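Local coordinates for uncharacterized protein (Bacteroides uniformis ATCC 8492, PDB 4Q68), which probably cleaves the amide bond between N-acetylmuramic acid and L-alanine in peptidoglycan fragments, as a member of a highly specific NlpC/P60 amidase family, at residues Tyr90-Ile95 against Gly185-His190; Pro113-Leu118 against Glu154-Pro159; Leu163-Leu168 against Pro219-Leu224; Ile177-Asn182 against Asn228-Ile233. All blocks are in the same frame, centred on the assembly; numbering follows the deposited sequence.

Contact 1: residues Tyr90-Ile95 against Gly185-His190; sequences YIADWI and GLDVAH. With NA (sodium ion), chain C.
Asp187 reaches from the loop before strand 188-197 to the first turn of helix 91-100, where Ala92 meets it. Asp187 CB points at the helix and packs on Leu118 CD2; CG stands between the backbone N and the carbonyl carbon (chi1 57°), which places Asp187 CG 4.0 Å from Ala92 N. From there the carboxylate divides its work. Asp187 OD2 accepts the Ala92 N-H at 2.8 Å, the amide almost in line with the C-O bond, although the N-H...O angle of 135° is bent. Asp187 OD1 takes a proton from water 1 at 2.6 Å, and that water in turn accepts from Ile91 N. Aspartate suits this spot: a short acid facing the amides of a helix N-terminus should be favoured by the helix dipole. In a fold consistent with the papain-like clan CA, Ile91 packs helix 91-100 on Val188 at the start of strand 188-197, Ile91 CB 3.8 Å from Val188 CB, the two branched chains crossing at about a right angle. At the helix N-cap, the Tyr90 ring passes Asp187 OD1 obliquely and brings its edge to Leu186 CD1, while its OH bonds to Glu147 and the Met123 amide. Leu186 O turns to the sodium ion, 2.2 Å away.

Contact 2: residues Pro113-Leu118 against Glu154-Pro159; sequences PDTERL and EVHYLP. With NA (sodium ion), chain D.
Thr115-Arg117 and Glu154-His156 run antiparallel, their axes 4.5 Å apart and 150° between directions, with Glu116 and Val155 as the hydrogen-bonded pair. This two-stranded antiparallel sheet lies on the surface of the amidase, beside the main sheet of its papain-like fold. Beyond it, Tyr157 N donates to Asp114 O at 3.0 Å, prolonging the pairing by one bond. Asp114 lays its carboxylate against Pro159 CD, and its OD2 is held by a salt bridge from Lys162. On the face bearing Glu116 and Val155, the modelled conformer of Glu116 sends OE1 to a sodium ion at 2.4 Å, the remaining ligands being waters, and its carboxylate stacks over the Tyr157 ring, planes 25° apart. Valine, a branched residue at home in strands, meets Leu118 instead: Val155 CG1 is 3.9 Å from Leu118 CD1. The other face is polar. Glu154, its chain bent at chi2 in the conformer modelled, brings OE1 back to accept from Thr115 OG1 at 2.8 Å, on the anti side of the carboxylate. His156 is fixed through ND1 by Ser112 O. Cross-strand Thr115 lays its methyl over the face of that imidazole as a CH-pi contact, Thr115 CG2 3.5 Å from the centroid of the His156 ring and 3° off the ring normal.

Contact 3: residues Leu163-Leu168 against Pro219-Leu224; sequences LPADGL and PLSQML
Leu163 drives its CD2 methyl into the side of helix 220-225, between Leu220 and Leu224, and makes the tight part of this contact. Leu163 CD2 lies 3.7 Å from Leu220 CG and 3.9 Å from Leu224 CD1, residues one helical turn apart on the same flank. CG of Leu163 is anti to its backbone N (chi1 -178°), which carries the methyl across to the helix; Leu163 and Leu220 cross at about a right angle. Leucine fits because one methyl, CD2, meets both helix residues while CD1 packs against Leu158. Ser221, with a small side chain, lets the loop come near: Leu163 O rests 3.2 Å from Ser221 CB, and Ser221 OG is 3.2 Å from Ala165 CA.

The remainder is looser. Ala165 CB comes no closer than 4.1 Å to Pro219 CG, and no hydrogen bond joins the segments directly. Water 11 accepts from Ser221 N at 2.9 Å, an amide in the first turn of the helix, and probably also donates to Pro164 O. Proline fits at position 219 because an N-cap residue's own N-H has no partner within the helix. The loop is shaped by a type I beta turn from Pro164 to Gly167, in which Gly167 N bonds back to Pro164 O. This turn packs against the first turn of helix 220-225, at the periphery of the papain-like fold.

Contact 4: residues Ile177-Asn182 against Asn228-Ile233; sequences IAITTN and NKWTGI. With NA (sodium ion), chain C.
Ile179 CG2 lies over one face of the Trp230 indole, 3.5 Å from Trp230 CG and 24° off the normal of the five-membered ring, a CH-pi contact. Ile179 CD1 extends to the six-membered ring near CZ3, and the His190 ring also meets the indole, planes about 25° apart. The Asn182 amide is the other flat group: Asn182 OD1 touches Lys229 CB at 3.4 Å, while ND2 makes a weak bond to Asn228 O. Strands 176-181 and 230-238 pair antiparallel in the main sheet, with Asn182 just beyond the first. Ile179 faces Ile233 and Thr181 faces Trp230, but Thr180 alone stands opposite both Thr231 and Gly232, so the second strand carries a beta bulge. Thr180 N donates to Gly232 O and Thr231 N to Thr180 O, each donor standing well above the carbonyl plane. Glycine suits the bulge, for its phi of 163° is hard for other residues and Thr180 OG1 lies close by. Thr180 OG1 and Thr231 OG1 share a 2.8 Å hydrogen bond whose donor may be either. At the apolar end of the pairing, Ile177 CG2 packs on Ile233 CG2 at 3.6 Å. Past the bulge, Asn182 N bonds to Lys229 O at 2.9 Å, and Thr181 O binds a sodium ion at 2.5 Å. Thr183, Leu186 and three waters complete that shell, neutral carbonyl and water oxygens that suit a sodium ion.

How the contacts relate
Contacts 1 and 4 share most: strands 176-181 and 188-197 are neighbours in the sheet, His190 O lying 2.8 Å from Ile179 N, and Leu186 of contact 1 and Thr181 of contact 4 supply carbonyls to one sodium ion. The sodium ion of contact 2 is 7.3 Å from that sodium ion. Contact 2 continues into the sheet of contact 4 where Leu158 N meets Ile233 O at 2.8 Å, and it touches contact 1 through Leu118 CD1 and Ala92 CB, 3.8 Å apart. Contact 3 packs its helix on contact 4, with Leu224 CD2 3.7 Å from Ile179 CG2, but does not reach contact 1, whose centre is about 20 Å from its own. Contact 1 also borders the protein-attached glycan, about 4 Å from the Tyr90 side chain.

Contact 1: residues Tyr90-Ile95 against Gly185-His190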
loop_
_atom_site.group_PDB
_atom_site.type_symbol
_atom_site.label_atom_id
_atom_site.label_comp_id
_atom_site.label_asym_id
_atom_site.label_seq_id
_atom_site.Cartn_x
_atom_site.Cartn_y
_atom_site.Cartn_z
ATOM N N TYR A 90 4.305 7.689 -1.623
ATOM C CA TYR A 90 3.230 7.980 -0.691
ATOM C C TYR A 90 1.975 7.228 -1.096
ATOM O O TYR A 90 1.547 7.296 -2.255
ATOM C CB TYR A 90 2.960 9.472 -0.621
ATOM C CG TYR A 90 4.053 10.279 0.014
ATOM C CD1 TYR A 90 4.366 10.125 1.359
ATOM C CD2 TYR A 90 4.756 11.237 -0.712
ATOM C CE1 TYR A 90 5.341 10.895 1.958
ATOM C CE2 TYR A 90 5.724 12.023 -0.112
ATOM C CZ TYR A 90 6.002 11.859 1.227
ATOM O OH TYR A 90 6.914 12.664 1.871
ATOM N N ILE A 91 1.364 6.536 -0.146
ATOM C CA ILE A 91 0.241 5.696 -0.481
ATOM C C ILE A 91 -0.971 6.502 -0.946
ATOM O O ILE A 91 -1.697 6.045 -1.817
ATOM C CB ILE A 91 -0.050 4.687 0.643
ATOM C CG1 ILE A 91 1.194 3.814 0.887
ATOM C CG2 ILE A 91 -1.263 3.821 0.296
ATOM C CD1 ILE A 91 1.814 3.187 -0.372
ATOM N N ALA A 92 -1.167 7.728 -0.463
ATOM C CA ALA A 92 -2.263 8.538 -1.023
ATOM C C ALA A 92 -2.071 8.700 -2.528
ATOM O O ALA A 92 -3.027 8.675 -3.296
ATOM C CB ALA A 92 -2.341 9.904 -0.362
ATOM N N ASP A 93 -0.821 8.899 -2.946
ATOM C CA ASP A 93 -0.475 9.099 -4.364
ATOM C C ASP A 93 -0.640 7.795 -5.153
ATOM O O ASP A 93 -1.160 7.787 -6.269
ATOM C CB ASP A 93 0.970 9.598 -4.423
ATOM C CG ASP A 93 1.303 10.405 -5.667
ATOM O OD1 ASP A 93 0.414 10.742 -6.481
ATOM O OD2 ASP A 93 2.505 10.727 -5.780
ATOM N N TRP A 94 -0.207 6.694 -4.546
ATOM C CA TRP A 94 -0.363 5.341 -5.085
ATOM C C TRP A 94 -1.849 5.029 -5.329
ATOM O O TRP A 94 -2.212 4.509 -6.379
ATOM C CB TRP A 94 0.282 4.380 -4.084
ATOM C CG TRP A 94 0.455 2.949 -4.468
ATOM C CD1 TRP A 94 1.595 2.385 -4.959
ATOM C CD2 TRP A 94 -0.471 1.876 -4.267
ATOM N NE1 TRP A 94 1.431 1.035 -5.102
ATOM C CE2 TRP A 94 0.177 0.692 -4.672
ATOM C CE3 TRP A 94 -1.776 1.797 -3.761
ATOM C CZ2 TRP A 94 -0.445 -0.554 -4.605
ATOM C CZ3 TRP A 94 -2.384 0.547 -3.688
ATOM C CH2 TRP A 94 -1.720 -0.604 -4.115
ATOM N N ILE A 95 -2.689 5.368 -4.355
ATOM C CA ILE A 95 -4.124 5.182 -4.478
ATOM C C ILE A 95 -4.651 6.043 -5.623
ATOM O O ILE A 95 -5.401 5.558 -6.473
ATOM C CB ILE A 95 -4.821 5.540 -3.156
ATOM C CG1 ILE A 95 -4.480 4.506 -2.084
ATOM C CG2 ILE A 95 -6.351 5.658 -3.367
ATOM C CD1 ILE A 95 -4.832 4.941 -0.675
ATOM N N GLY A 185 3.503 14.364 8.932
ATOM C CA GLY A 185 3.938 14.398 7.552
ATOM C C GLY A 185 3.765 13.096 6.790
ATOM O O GLY A 185 4.161 13.044 5.617
ATOM N N LEU A 186 3.184 12.069 7.402
ATOM C CA LEU A 186 3.032 10.781 6.745
ATOM C C LEU A 186 1.586 10.353 6.820
ATOM O O LEU A 186 0.977 10.413 7.872
ATOM C CB LEU A 186 3.929 9.743 7.419
ATOM C CG LEU A 186 3.964 8.371 6.763
ATOM C CD1 LEU A 186 4.486 8.417 5.331
ATOM C CD2 LEU A 186 4.784 7.427 7.621
ATOM N N ASP A 187 1.047 9.863 5.705
ATOM C CA ASP A 187 -0.355 9.494 5.628
ATOM C C ASP A 187 -0.647 8.048 6.024
ATOM O O ASP A 187 -1.654 7.775 6.681
ATOM C CB ASP A 187 -0.912 9.772 4.227
ATOM C CG ASP A 187 -0.160 9.069 3.115
ATOM O OD1 ASP A 187 1.083 9.082 3.145
ATOM O OD2 ASP A 187 -0.842 8.519 2.223
ATOM N N VAL A 188 0.208 7.128 5.593
ATOM C CA VAL A 188 0.014 5.688 5.741
ATOM C C VAL A 188 1.316 5.068 6.210
ATOM O O VAL A 188 2.387 5.451 5.750
ATOM C CB VAL A 188 -0.435 5.073 4.398
ATOM C CG1 VAL A 188 -0.291 3.557 4.379
ATOM C CG2 VAL A 188 -1.846 5.487 4.075
ATOM N N ALA A 189 1.210 4.100 7.125
ATOM C CA ALA A 189 2.371 3.440 7.725
ATOM C C ALA A 189 2.538 1.972 7.354
ATOM O O ALA A 189 3.619 1.442 7.535
ATOM C CB ALA A 189 2.307 3.540 9.232
ATOM N N HIS A 190 1.494 1.289 6.891
ATOM C CA HIS A 190 1.549 -0.165 6.694
ATOM C C HIS A 190 0.419 -0.533 5.744
ATOM O O HIS A 190 -0.537 0.225 5.592
ATOM C CB HIS A 190 1.386 -0.875 8.048
ATOM C CG HIS A 190 1.822 -2.300 8.056
ATOM N ND1 HIS A 190 3.149 -2.662 8.087
ATOM C CD2 HIS A 190 1.110 -3.444 8.062
ATOM C CE1 HIS A 190 3.230 -3.979 8.102
ATOM N NE2 HIS A 190 2.010 -4.474 8.095
HETATM NA NA NA C . 0.085 11.483 9.605
HETATM O O HOH W 1 2.315 6.836 2.487
HETATM O O HOH W 2 0.418 13.674 8.460
HETATM O O HOH W 3 -0.945 12.842 11.305
HETATM O O HOH W 4 -1.977 11.887 8.416
#

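Contact 2: residues Pro113-Leu118 against Glu154-Pro159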
loop_
_atom_site.group_PDB
_atom_site.type_symbol
_atom_site.label_atom_id
_atom_site.label_comp_id
_atom_site.label_asym_id
_atom_site.label_seq_id
_atom_site.Cartn_x
_atom_site.Cartn_y
_atom_site.Cartn_z
ATOM N N PRO A 113 -18.056 7.755 6.393
ATOM C CA PRO A 113 -18.299 9.197 6.448
ATOM C C PRO A 113 -17.144 10.034 6.994
ATOM O O PRO A 113 -17.122 11.257 6.835
ATOM C CB PRO A 113 -19.505 9.298 7.385
ATOM C CG PRO A 113 -19.377 8.125 8.291
ATOM C CD PRO A 113 -18.872 7.030 7.393
ATOM N N ASP A 114 -16.210 9.387 7.666
ATOM C CA ASP A 114 -15.111 10.087 8.290
ATOM C C ASP A 114 -14.069 10.452 7.268
ATOM O O ASP A 114 -13.772 9.676 6.358
ATOM C CB ASP A 114 -14.516 9.221 9.388
ATOM C CG ASP A 114 -15.452 9.090 10.561
ATOM O OD1 ASP A 114 -15.746 10.125 11.175
ATOM O OD2 ASP A 114 -15.905 7.980 10.873
ATOM N N THR A 115 -13.489 11.636 7.438
ATOM C CA THR A 115 -12.471 12.088 6.530
ATOM C C THR A 115 -11.292 12.697 7.257
ATOM O O THR A 115 -11.388 13.117 8.411
ATOM C CB THR A 115 -12.992 13.077 5.458
ATOM O OG1 THR A 115 -13.301 14.321 6.073
ATOM C CG2 THR A 115 -14.210 12.563 4.757
ATOM N N GLU A 116 -10.137 12.677 6.612
ATOM C CA GLU A 116 -8.973 13.363 7.147
ATOM C C GLU A 116 -8.307 14.152 6.023
ATOM O O GLU A 116 -8.250 13.708 4.877
ATOM C CB GLU A 116 -7.999 12.401 7.873
ATOM C CG GLU A 116 -7.339 11.330 7.014
ATOM C CD GLU A 116 -6.241 10.550 7.728
ATOM O OE1 GLU A 116 -6.135 10.633 8.968
ATOM O OE2 GLU A 116 -5.479 9.847 7.033
ATOM N N ARG A 117 -7.822 15.338 6.381
ATOM C CA ARG A 117 -7.141 16.253 5.473
ATOM C C ARG A 117 -5.671 15.820 5.402
ATOM O O ARG A 117 -4.984 15.806 6.409
ATOM C CB ARG A 117 -7.240 17.691 5.977
ATOM C CG ARG A 117 -6.594 18.718 5.051
ATOM C CD ARG A 117 -6.620 20.053 5.722
ATOM N NE ARG A 117 -5.880 21.102 5.022
ATOM C CZ ARG A 117 -6.424 21.962 4.171
ATOM N NH1 ARG A 117 -7.702 21.845 3.814
ATOM N NH2 ARG A 117 -5.677 22.933 3.643
ATOM N N LEU A 118 -5.192 15.462 4.219
ATOM C CA LEU A 118 -3.830 14.988 4.073
ATOM C C LEU A 118 -2.823 16.078 4.414
ATOM O O LEU A 118 -2.974 17.241 4.039
ATOM C CB LEU A 118 -3.586 14.493 2.652
ATOM C CG LEU A 118 -4.381 13.251 2.236
ATOM C CD1 LEU A 118 -4.160 12.991 0.752
ATOM C CD2 LEU A 118 -3.994 12.031 3.061
ATOM N N GLU A 154 -8.992 16.167 1.131
ATOM C CA GLU A 154 -9.720 15.293 2.074
ATOM C C GLU A 154 -9.819 13.912 1.467
ATOM O O GLU A 154 -10.148 13.754 0.284
ATOM C CB GLU A 154 -11.159 15.740 2.399
ATOM C CG GLU A 154 -11.354 16.971 3.274
ATOM C CD GLU A 154 -10.836 16.897 4.711
ATOM O OE1 GLU A 154 -11.109 15.938 5.472
ATOM O OE2 GLU A 154 -10.187 17.871 5.086
ATOM N N VAL A 155 -9.561 12.917 2.287
ATOM C CA VAL A 155 -9.793 11.537 1.914
ATOM C C VAL A 155 -10.645 10.908 2.995
ATOM O O VAL A 155 -10.647 11.349 4.149
ATOM C CB VAL A 155 -8.472 10.740 1.744
ATOM C CG1 VAL A 155 -7.634 11.332 0.629
ATOM C CG2 VAL A 155 -7.661 10.688 3.026
ATOM N N HIS A 156 -11.366 9.866 2.635
ATOM C CA HIS A 156 -12.160 9.134 3.597
ATOM C C HIS A 156 -11.350 8.026 4.224
ATOM O O HIS A 156 -10.507 7.411 3.573
ATOM C CB HIS A 156 -13.386 8.556 2.923
ATOM C CG HIS A 156 -14.347 9.595 2.452
ATOM N ND1 HIS A 156 -15.629 9.672 2.934
ATOM C CD2 HIS A 156 -14.229 10.594 1.545
ATOM C CE1 HIS A 156 -16.257 10.681 2.359
ATOM N NE2 HIS A 156 -15.427 11.265 1.518
ATOM N N TYR A 157 -11.611 7.754 5.494
ATOM C CA TYR A 157 -10.943 6.653 6.176
ATOM C C TYR A 157 -11.881 6.128 7.240
ATOM O O TYR A 157 -12.867 6.784 7.593
ATOM C CB TYR A 157 -9.589 7.089 6.788
ATOM C CG TYR A 157 -9.703 7.883 8.076
ATOM C CD1 TYR A 157 -10.309 9.129 8.102
ATOM C CD2 TYR A 157 -9.242 7.368 9.265
ATOM C CE1 TYR A 157 -10.461 9.828 9.284
ATOM C CE2 TYR A 157 -9.384 8.075 10.453
ATOM C CZ TYR A 157 -9.997 9.304 10.454
ATOM O OH TYR A 157 -10.167 10.010 11.626
ATOM N N LEU A 158 -11.573 4.944 7.758
ATOM C CA LEU A 158 -12.334 4.341 8.835
ATOM C C LEU A 158 -11.498 4.458 10.107
ATOM O O LEU A 158 -10.442 3.825 10.207
ATOM C CB LEU A 158 -12.595 2.863 8.526
ATOM C CG LEU A 158 -13.461 2.141 9.560
ATOM C CD1 LEU A 158 -14.902 2.650 9.562
ATOM C CD2 LEU A 158 -13.427 0.648 9.305
ATOM N N PRO A 159 -11.933 5.277 11.084
ATOM C CA PRO A 159 -11.195 5.346 12.349
ATOM C C PRO A 159 -11.143 3.984 13.020
ATOM O O PRO A 159 -12.107 3.221 12.963
ATOM C CB PRO A 159 -12.009 6.342 13.180
ATOM C CG PRO A 159 -12.752 7.153 12.158
ATOM C CD PRO A 159 -13.094 6.186 11.067
HETATM NA NA NA D . -7.123 11.551 10.926
HETATM O O HOH W 5 -11.726 12.439 11.453
HETATM O O HOH W 6 -9.017 13.460 10.549
HETATM O O HOH W 7 -9.237 19.556 3.191
HETATM O O HOH W 8 -7.133 11.001 13.582
HETATM O O HOH W 9 -5.185 13.489 10.829
HETATM O O HOH W 10 -6.520 9.391 9.013
#

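Contact 3: residues Leu163-Leu168 against Pro219-Leu224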
loop_
_atom_site.group_PDB
_atom_site.type_symbol
_atom_site.label_atom_id
_atom_site.label_comp_id
_atom_site.label_asym_id
_atom_site.label_seq_id
_atom_site.Cartn_x
_atom_site.Cartn_y
_atom_site.Cartn_z
ATOM N N LEU A 163 -13.789 -0.080 13.582
ATOM C CA LEU A 163 -13.549 -1.369 12.936
ATOM C C LEU A 163 -13.746 -2.516 13.920
ATOM O O LEU A 163 -12.938 -2.677 14.827
ATOM C CB LEU A 163 -12.132 -1.456 12.370
ATOM C CG LEU A 163 -11.885 -2.785 11.634
ATOM C CD1 LEU A 163 -12.731 -2.917 10.369
ATOM C CD2 LEU A 163 -10.429 -2.929 11.278
ATOM N N PRO A 164 -14.803 -3.326 13.743
ATOM C CA PRO A 164 -14.960 -4.480 14.615
ATOM C C PRO A 164 -13.964 -5.598 14.313
ATOM O O PRO A 164 -13.418 -5.694 13.213
ATOM C CB PRO A 164 -16.380 -4.962 14.290
ATOM C CG PRO A 164 -17.058 -3.791 13.651
ATOM C CD PRO A 164 -15.975 -3.146 12.875
ATOM N N ALA A 165 -13.792 -6.486 15.276
ATOM C CA ALA A 165 -12.997 -7.688 15.061
ATOM C C ALA A 165 -13.502 -8.512 13.880
ATOM O O ALA A 165 -12.700 -9.060 13.128
ATOM C CB ALA A 165 -12.974 -8.532 16.327
ATOM N N ASP A 166 -14.824 -8.578 13.731
ATOM C CA ASP A 166 -15.452 -9.335 12.653
ATOM C C ASP A 166 -15.669 -8.487 11.390
ATOM O O ASP A 166 -16.431 -8.861 10.487
ATOM C CB ASP A 166 -16.763 -9.975 13.135
ATOM C CG ASP A 166 -16.539 -11.111 14.128
ATOM O OD1 ASP A 166 -15.383 -11.472 14.470
ATOM O OD2 ASP A 166 -17.559 -11.672 14.562
ATOM N N GLY A 167 -14.961 -7.363 11.293
ATOM C CA GLY A 167 -14.992 -6.559 10.101
ATOM C C GLY A 167 -16.300 -5.848 9.881
ATOM O O GLY A 167 -17.079 -5.637 10.816
ATOM N N LEU A 168 -16.518 -5.452 8.632
ATOM C CA LEU A 168 -17.743 -4.790 8.211
ATOM C C LEU A 168 -18.119 -5.370 6.869
ATOM O O LEU A 168 -17.236 -5.743 6.097
ATOM C CB LEU A 168 -17.539 -3.276 8.079
ATOM C CG LEU A 168 -17.250 -2.527 9.375
ATOM C CD1 LEU A 168 -16.793 -1.110 9.092
ATOM C CD2 LEU A 168 -18.471 -2.535 10.302
ATOM N N PRO A 219 -7.074 -10.005 15.123
ATOM C CA PRO A 219 -7.801 -9.296 14.087
ATOM C C PRO A 219 -7.172 -7.949 13.756
ATOM O O PRO A 219 -6.465 -7.344 14.574
ATOM C CB PRO A 219 -9.198 -9.131 14.696
ATOM C CG PRO A 219 -9.297 -10.218 15.723
ATOM C CD PRO A 219 -7.926 -10.310 16.280
ATOM N N LEU A 220 -7.458 -7.472 12.558
ATOM C CA LEU A 220 -7.016 -6.147 12.147
ATOM C C LEU A 220 -7.393 -5.079 13.189
ATOM O O LEU A 220 -6.589 -4.194 13.487
ATOM C CB LEU A 220 -7.594 -5.823 10.769
ATOM C CG LEU A 220 -7.279 -4.452 10.178
ATOM C CD1 LEU A 220 -5.808 -4.172 10.076
ATOM C CD2 LEU A 220 -7.959 -4.321 8.817
ATOM N N SER A 221 -8.593 -5.172 13.754
ATOM C CA SER A 221 -9.016 -4.232 14.782
ATOM C C SER A 221 -8.013 -4.181 15.933
ATOM O O SER A 221 -7.737 -3.110 16.477
ATOM C CB SER A 221 -10.391 -4.619 15.320
ATOM O OG SER A 221 -10.385 -5.958 15.777
ATOM N N GLN A 222 -7.510 -5.345 16.352
ATOM C CA GLN A 222 -6.545 -5.424 17.451
ATOM C C GLN A 222 -5.182 -4.884 17.027
ATOM O O GLN A 222 -4.496 -4.230 17.809
ATOM C CB GLN A 222 -6.404 -6.869 17.948
ATOM C CG GLN A 222 -5.579 -7.016 19.219
ATOM C CD GLN A 222 -6.237 -6.413 20.417
ATOM O OE1 GLN A 222 -5.610 -5.656 21.183
ATOM N NE2 GLN A 222 -7.498 -6.731 20.607
HETATM N N MSE A 223 -4.764 -5.194 15.804
HETATM C CA MSE A 223 -3.515 -4.631 15.284
HETATM C C MSE A 223 -3.543 -3.118 15.397
HETATM O O MSE A 223 -2.559 -2.487 15.812
HETATM C CB MSE A 223 -3.321 -5.002 13.817
HETATM C CG MSE A 223 -3.093 -6.481 13.556
HETATM SE SE MSE A 223 -2.905 -6.858 11.657
HETATM C CE MSE A 223 -1.342 -5.754 11.275
ATOM N N LEU A 224 -4.665 -2.517 15.034
ATOM C CA LEU A 224 -4.793 -1.067 15.118
ATOM C C LEU A 224 -4.762 -0.595 16.575
ATOM O O LEU A 224 -4.061 0.352 16.912
ATOM C CB LEU A 224 -6.073 -0.600 14.422
ATOM C CG LEU A 224 -6.199 -0.944 12.933
ATOM C CD1 LEU A 224 -7.572 -0.599 12.418
ATOM C CD2 LEU A 224 -5.150 -0.220 12.098
HETATM O O HOH W 11 -10.704 -6.609 12.375
#

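Contact 4: residues Ile177-Asn182 against Asn228-Ile233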
loop_
_atom_site.group_PDB
_atom_site.type_symbol
_atom_site.label_atom_id
_atom_site.label_comp_id
_atom_site.label_asym_id
_atom_site.label_seq_id
_atom_site.Cartn_x
_atom_site.Cartn_y
_atom_site.Cartn_z
ATOM N N ILE A 177 -5.713 -2.977 2.272
ATOM C CA ILE A 177 -5.842 -2.195 3.481
ATOM C C ILE A 177 -4.602 -1.321 3.615
ATOM O O ILE A 177 -3.484 -1.827 3.604
ATOM C CB ILE A 177 -5.952 -3.117 4.706
ATOM C CG1 ILE A 177 -7.120 -4.115 4.571
ATOM C CG2 ILE A 177 -6.044 -2.296 5.988
ATOM C CD1 ILE A 177 -8.489 -3.483 4.365
ATOM N N ALA A 178 -4.805 -0.016 3.751
ATOM C CA ALA A 178 -3.741 0.947 4.023
ATOM C C ALA A 178 -3.991 1.520 5.410
ATOM O O ALA A 178 -5.057 2.079 5.670
ATOM C CB ALA A 178 -3.735 2.051 2.973
ATOM N N ILE A 179 -3.040 1.344 6.310
ATOM C CA ILE A 179 -3.202 1.753 7.696
ATOM C C ILE A 179 -2.734 3.198 7.852
ATOM O O ILE A 179 -1.585 3.515 7.583
ATOM C CB ILE A 179 -2.438 0.820 8.643
ATOM C CG1 ILE A 179 -3.000 -0.605 8.519
ATOM C CG2 ILE A 179 -2.523 1.343 10.068
ATOM C CD1 ILE A 179 -2.348 -1.641 9.403
ATOM N N THR A 180 -3.651 4.066 8.263
ATOM C CA THR A 180 -3.384 5.477 8.420
ATOM C C THR A 180 -2.625 5.718 9.729
ATOM O O THR A 180 -2.726 4.933 10.668
ATOM C CB THR A 180 -4.697 6.289 8.361
ATOM O OG1 THR A 180 -5.612 5.842 9.363
ATOM C CG2 THR A 180 -5.379 6.108 7.023
ATOM N N THR A 181 -1.849 6.798 9.775
ATOM C CA THR A 181 -0.939 7.051 10.877
ATOM C C THR A 181 -0.913 8.509 11.301
ATOM O O THR A 181 -1.017 9.408 10.481
ATOM C CB THR A 181 0.477 6.591 10.525
ATOM O OG1 THR A 181 1.320 6.875 11.644
ATOM C CG2 THR A 181 1.028 7.281 9.276
ATOM N N ASN A 182 -0.711 8.723 12.600
ATOM C CA ASN A 182 -0.532 10.067 13.134
ATOM C C ASN A 182 0.919 10.559 13.112
ATOM O O ASN A 182 1.200 11.639 13.596
ATOM C CB ASN A 182 -1.171 10.227 14.522
ATOM C CG ASN A 182 -0.532 9.370 15.575
ATOM O OD1 ASN A 182 0.619 8.966 15.463
ATOM N ND2 ASN A 182 -1.282 9.100 16.632
ATOM N N ASN A 228 -0.411 2.914 18.955
ATOM C CA ASN A 228 -1.011 4.214 19.221
ATOM C C ASN A 228 -0.882 5.185 18.056
ATOM O O ASN A 228 -1.612 6.178 17.989
ATOM C CB ASN A 228 -0.455 4.837 20.513
ATOM C CG ASN A 228 1.065 4.797 20.595
ATOM O OD1 ASN A 228 1.760 4.673 19.588
ATOM N ND2 ASN A 228 1.588 4.901 21.812
ATOM N N LYS A 229 0.039 4.902 17.133
ATOM C CA LYS A 229 0.188 5.761 15.962
ATOM C C LYS A 229 -0.755 5.405 14.832
ATOM O O LYS A 229 -0.975 6.216 13.948
ATOM C CB LYS A 229 1.602 5.706 15.437
ATOM C CG LYS A 229 2.580 6.293 16.418
ATOM C CD LYS A 229 3.963 6.360 15.838
ATOM C CE LYS A 229 4.957 6.821 16.889
ATOM N NZ LYS A 229 6.299 6.943 16.308
ATOM N N TRP A 230 -1.302 4.195 14.842
ATOM C CA TRP A 230 -2.175 3.746 13.770
ATOM C C TRP A 230 -3.581 4.211 14.059
ATOM O O TRP A 230 -4.164 3.843 15.052
ATOM C CB TRP A 230 -2.082 2.233 13.634
ATOM C CG TRP A 230 -0.784 1.770 13.088
ATOM C CD1 TRP A 230 0.271 2.541 12.692
ATOM C CD2 TRP A 230 -0.409 0.423 12.830
ATOM N NE1 TRP A 230 1.269 1.756 12.192
ATOM C CE2 TRP A 230 0.877 0.448 12.261
ATOM C CE3 TRP A 230 -1.036 -0.801 13.013
ATOM C CZ2 TRP A 230 1.546 -0.711 11.887
ATOM C CZ3 TRP A 230 -0.370 -1.942 12.629
ATOM C CH2 TRP A 230 0.902 -1.893 12.076
ATOM N N THR A 231 -4.124 5.043 13.189
ATOM C CA THR A 231 -5.364 5.733 13.480
ATOM C C THR A 231 -6.589 5.107 12.828
ATOM O O THR A 231 -7.712 5.435 13.206
ATOM C CB THR A 231 -5.268 7.191 13.032
ATOM O OG1 THR A 231 -4.889 7.204 11.661
ATOM C CG2 THR A 231 -4.252 7.951 13.865
ATOM N N GLY A 232 -6.391 4.246 11.837
ATOM C CA GLY A 232 -7.515 3.767 11.057
ATOM C C GLY A 232 -7.039 3.146 9.776
ATOM O O GLY A 232 -5.858 2.792 9.658
ATOM N N ILE A 233 -7.967 2.981 8.831
ATOM C CA ILE A 233 -7.641 2.364 7.547
ATOM C C ILE A 233 -8.323 3.073 6.398
ATOM O O ILE A 233 -9.423 3.611 6.537
ATOM C CB ILE A 233 -8.004 0.842 7.503
ATOM C CG1 ILE A 233 -9.500 0.595 7.736
ATOM C CG2 ILE A 233 -7.149 0.077 8.504
ATOM C CD1 ILE A 233 -9.919 -0.857 7.597
HETATM NA NA NA C . 0.085 11.483 9.605
HETATM O O HOH W 12 -4.205 9.536 10.562
HETATM O O HOH W 2 0.418 13.674 8.460
HETATM O O HOH W 3 -0.945 12.842 11.305
HETATM O O HOH W 4 -1.977 11.887 8.416
#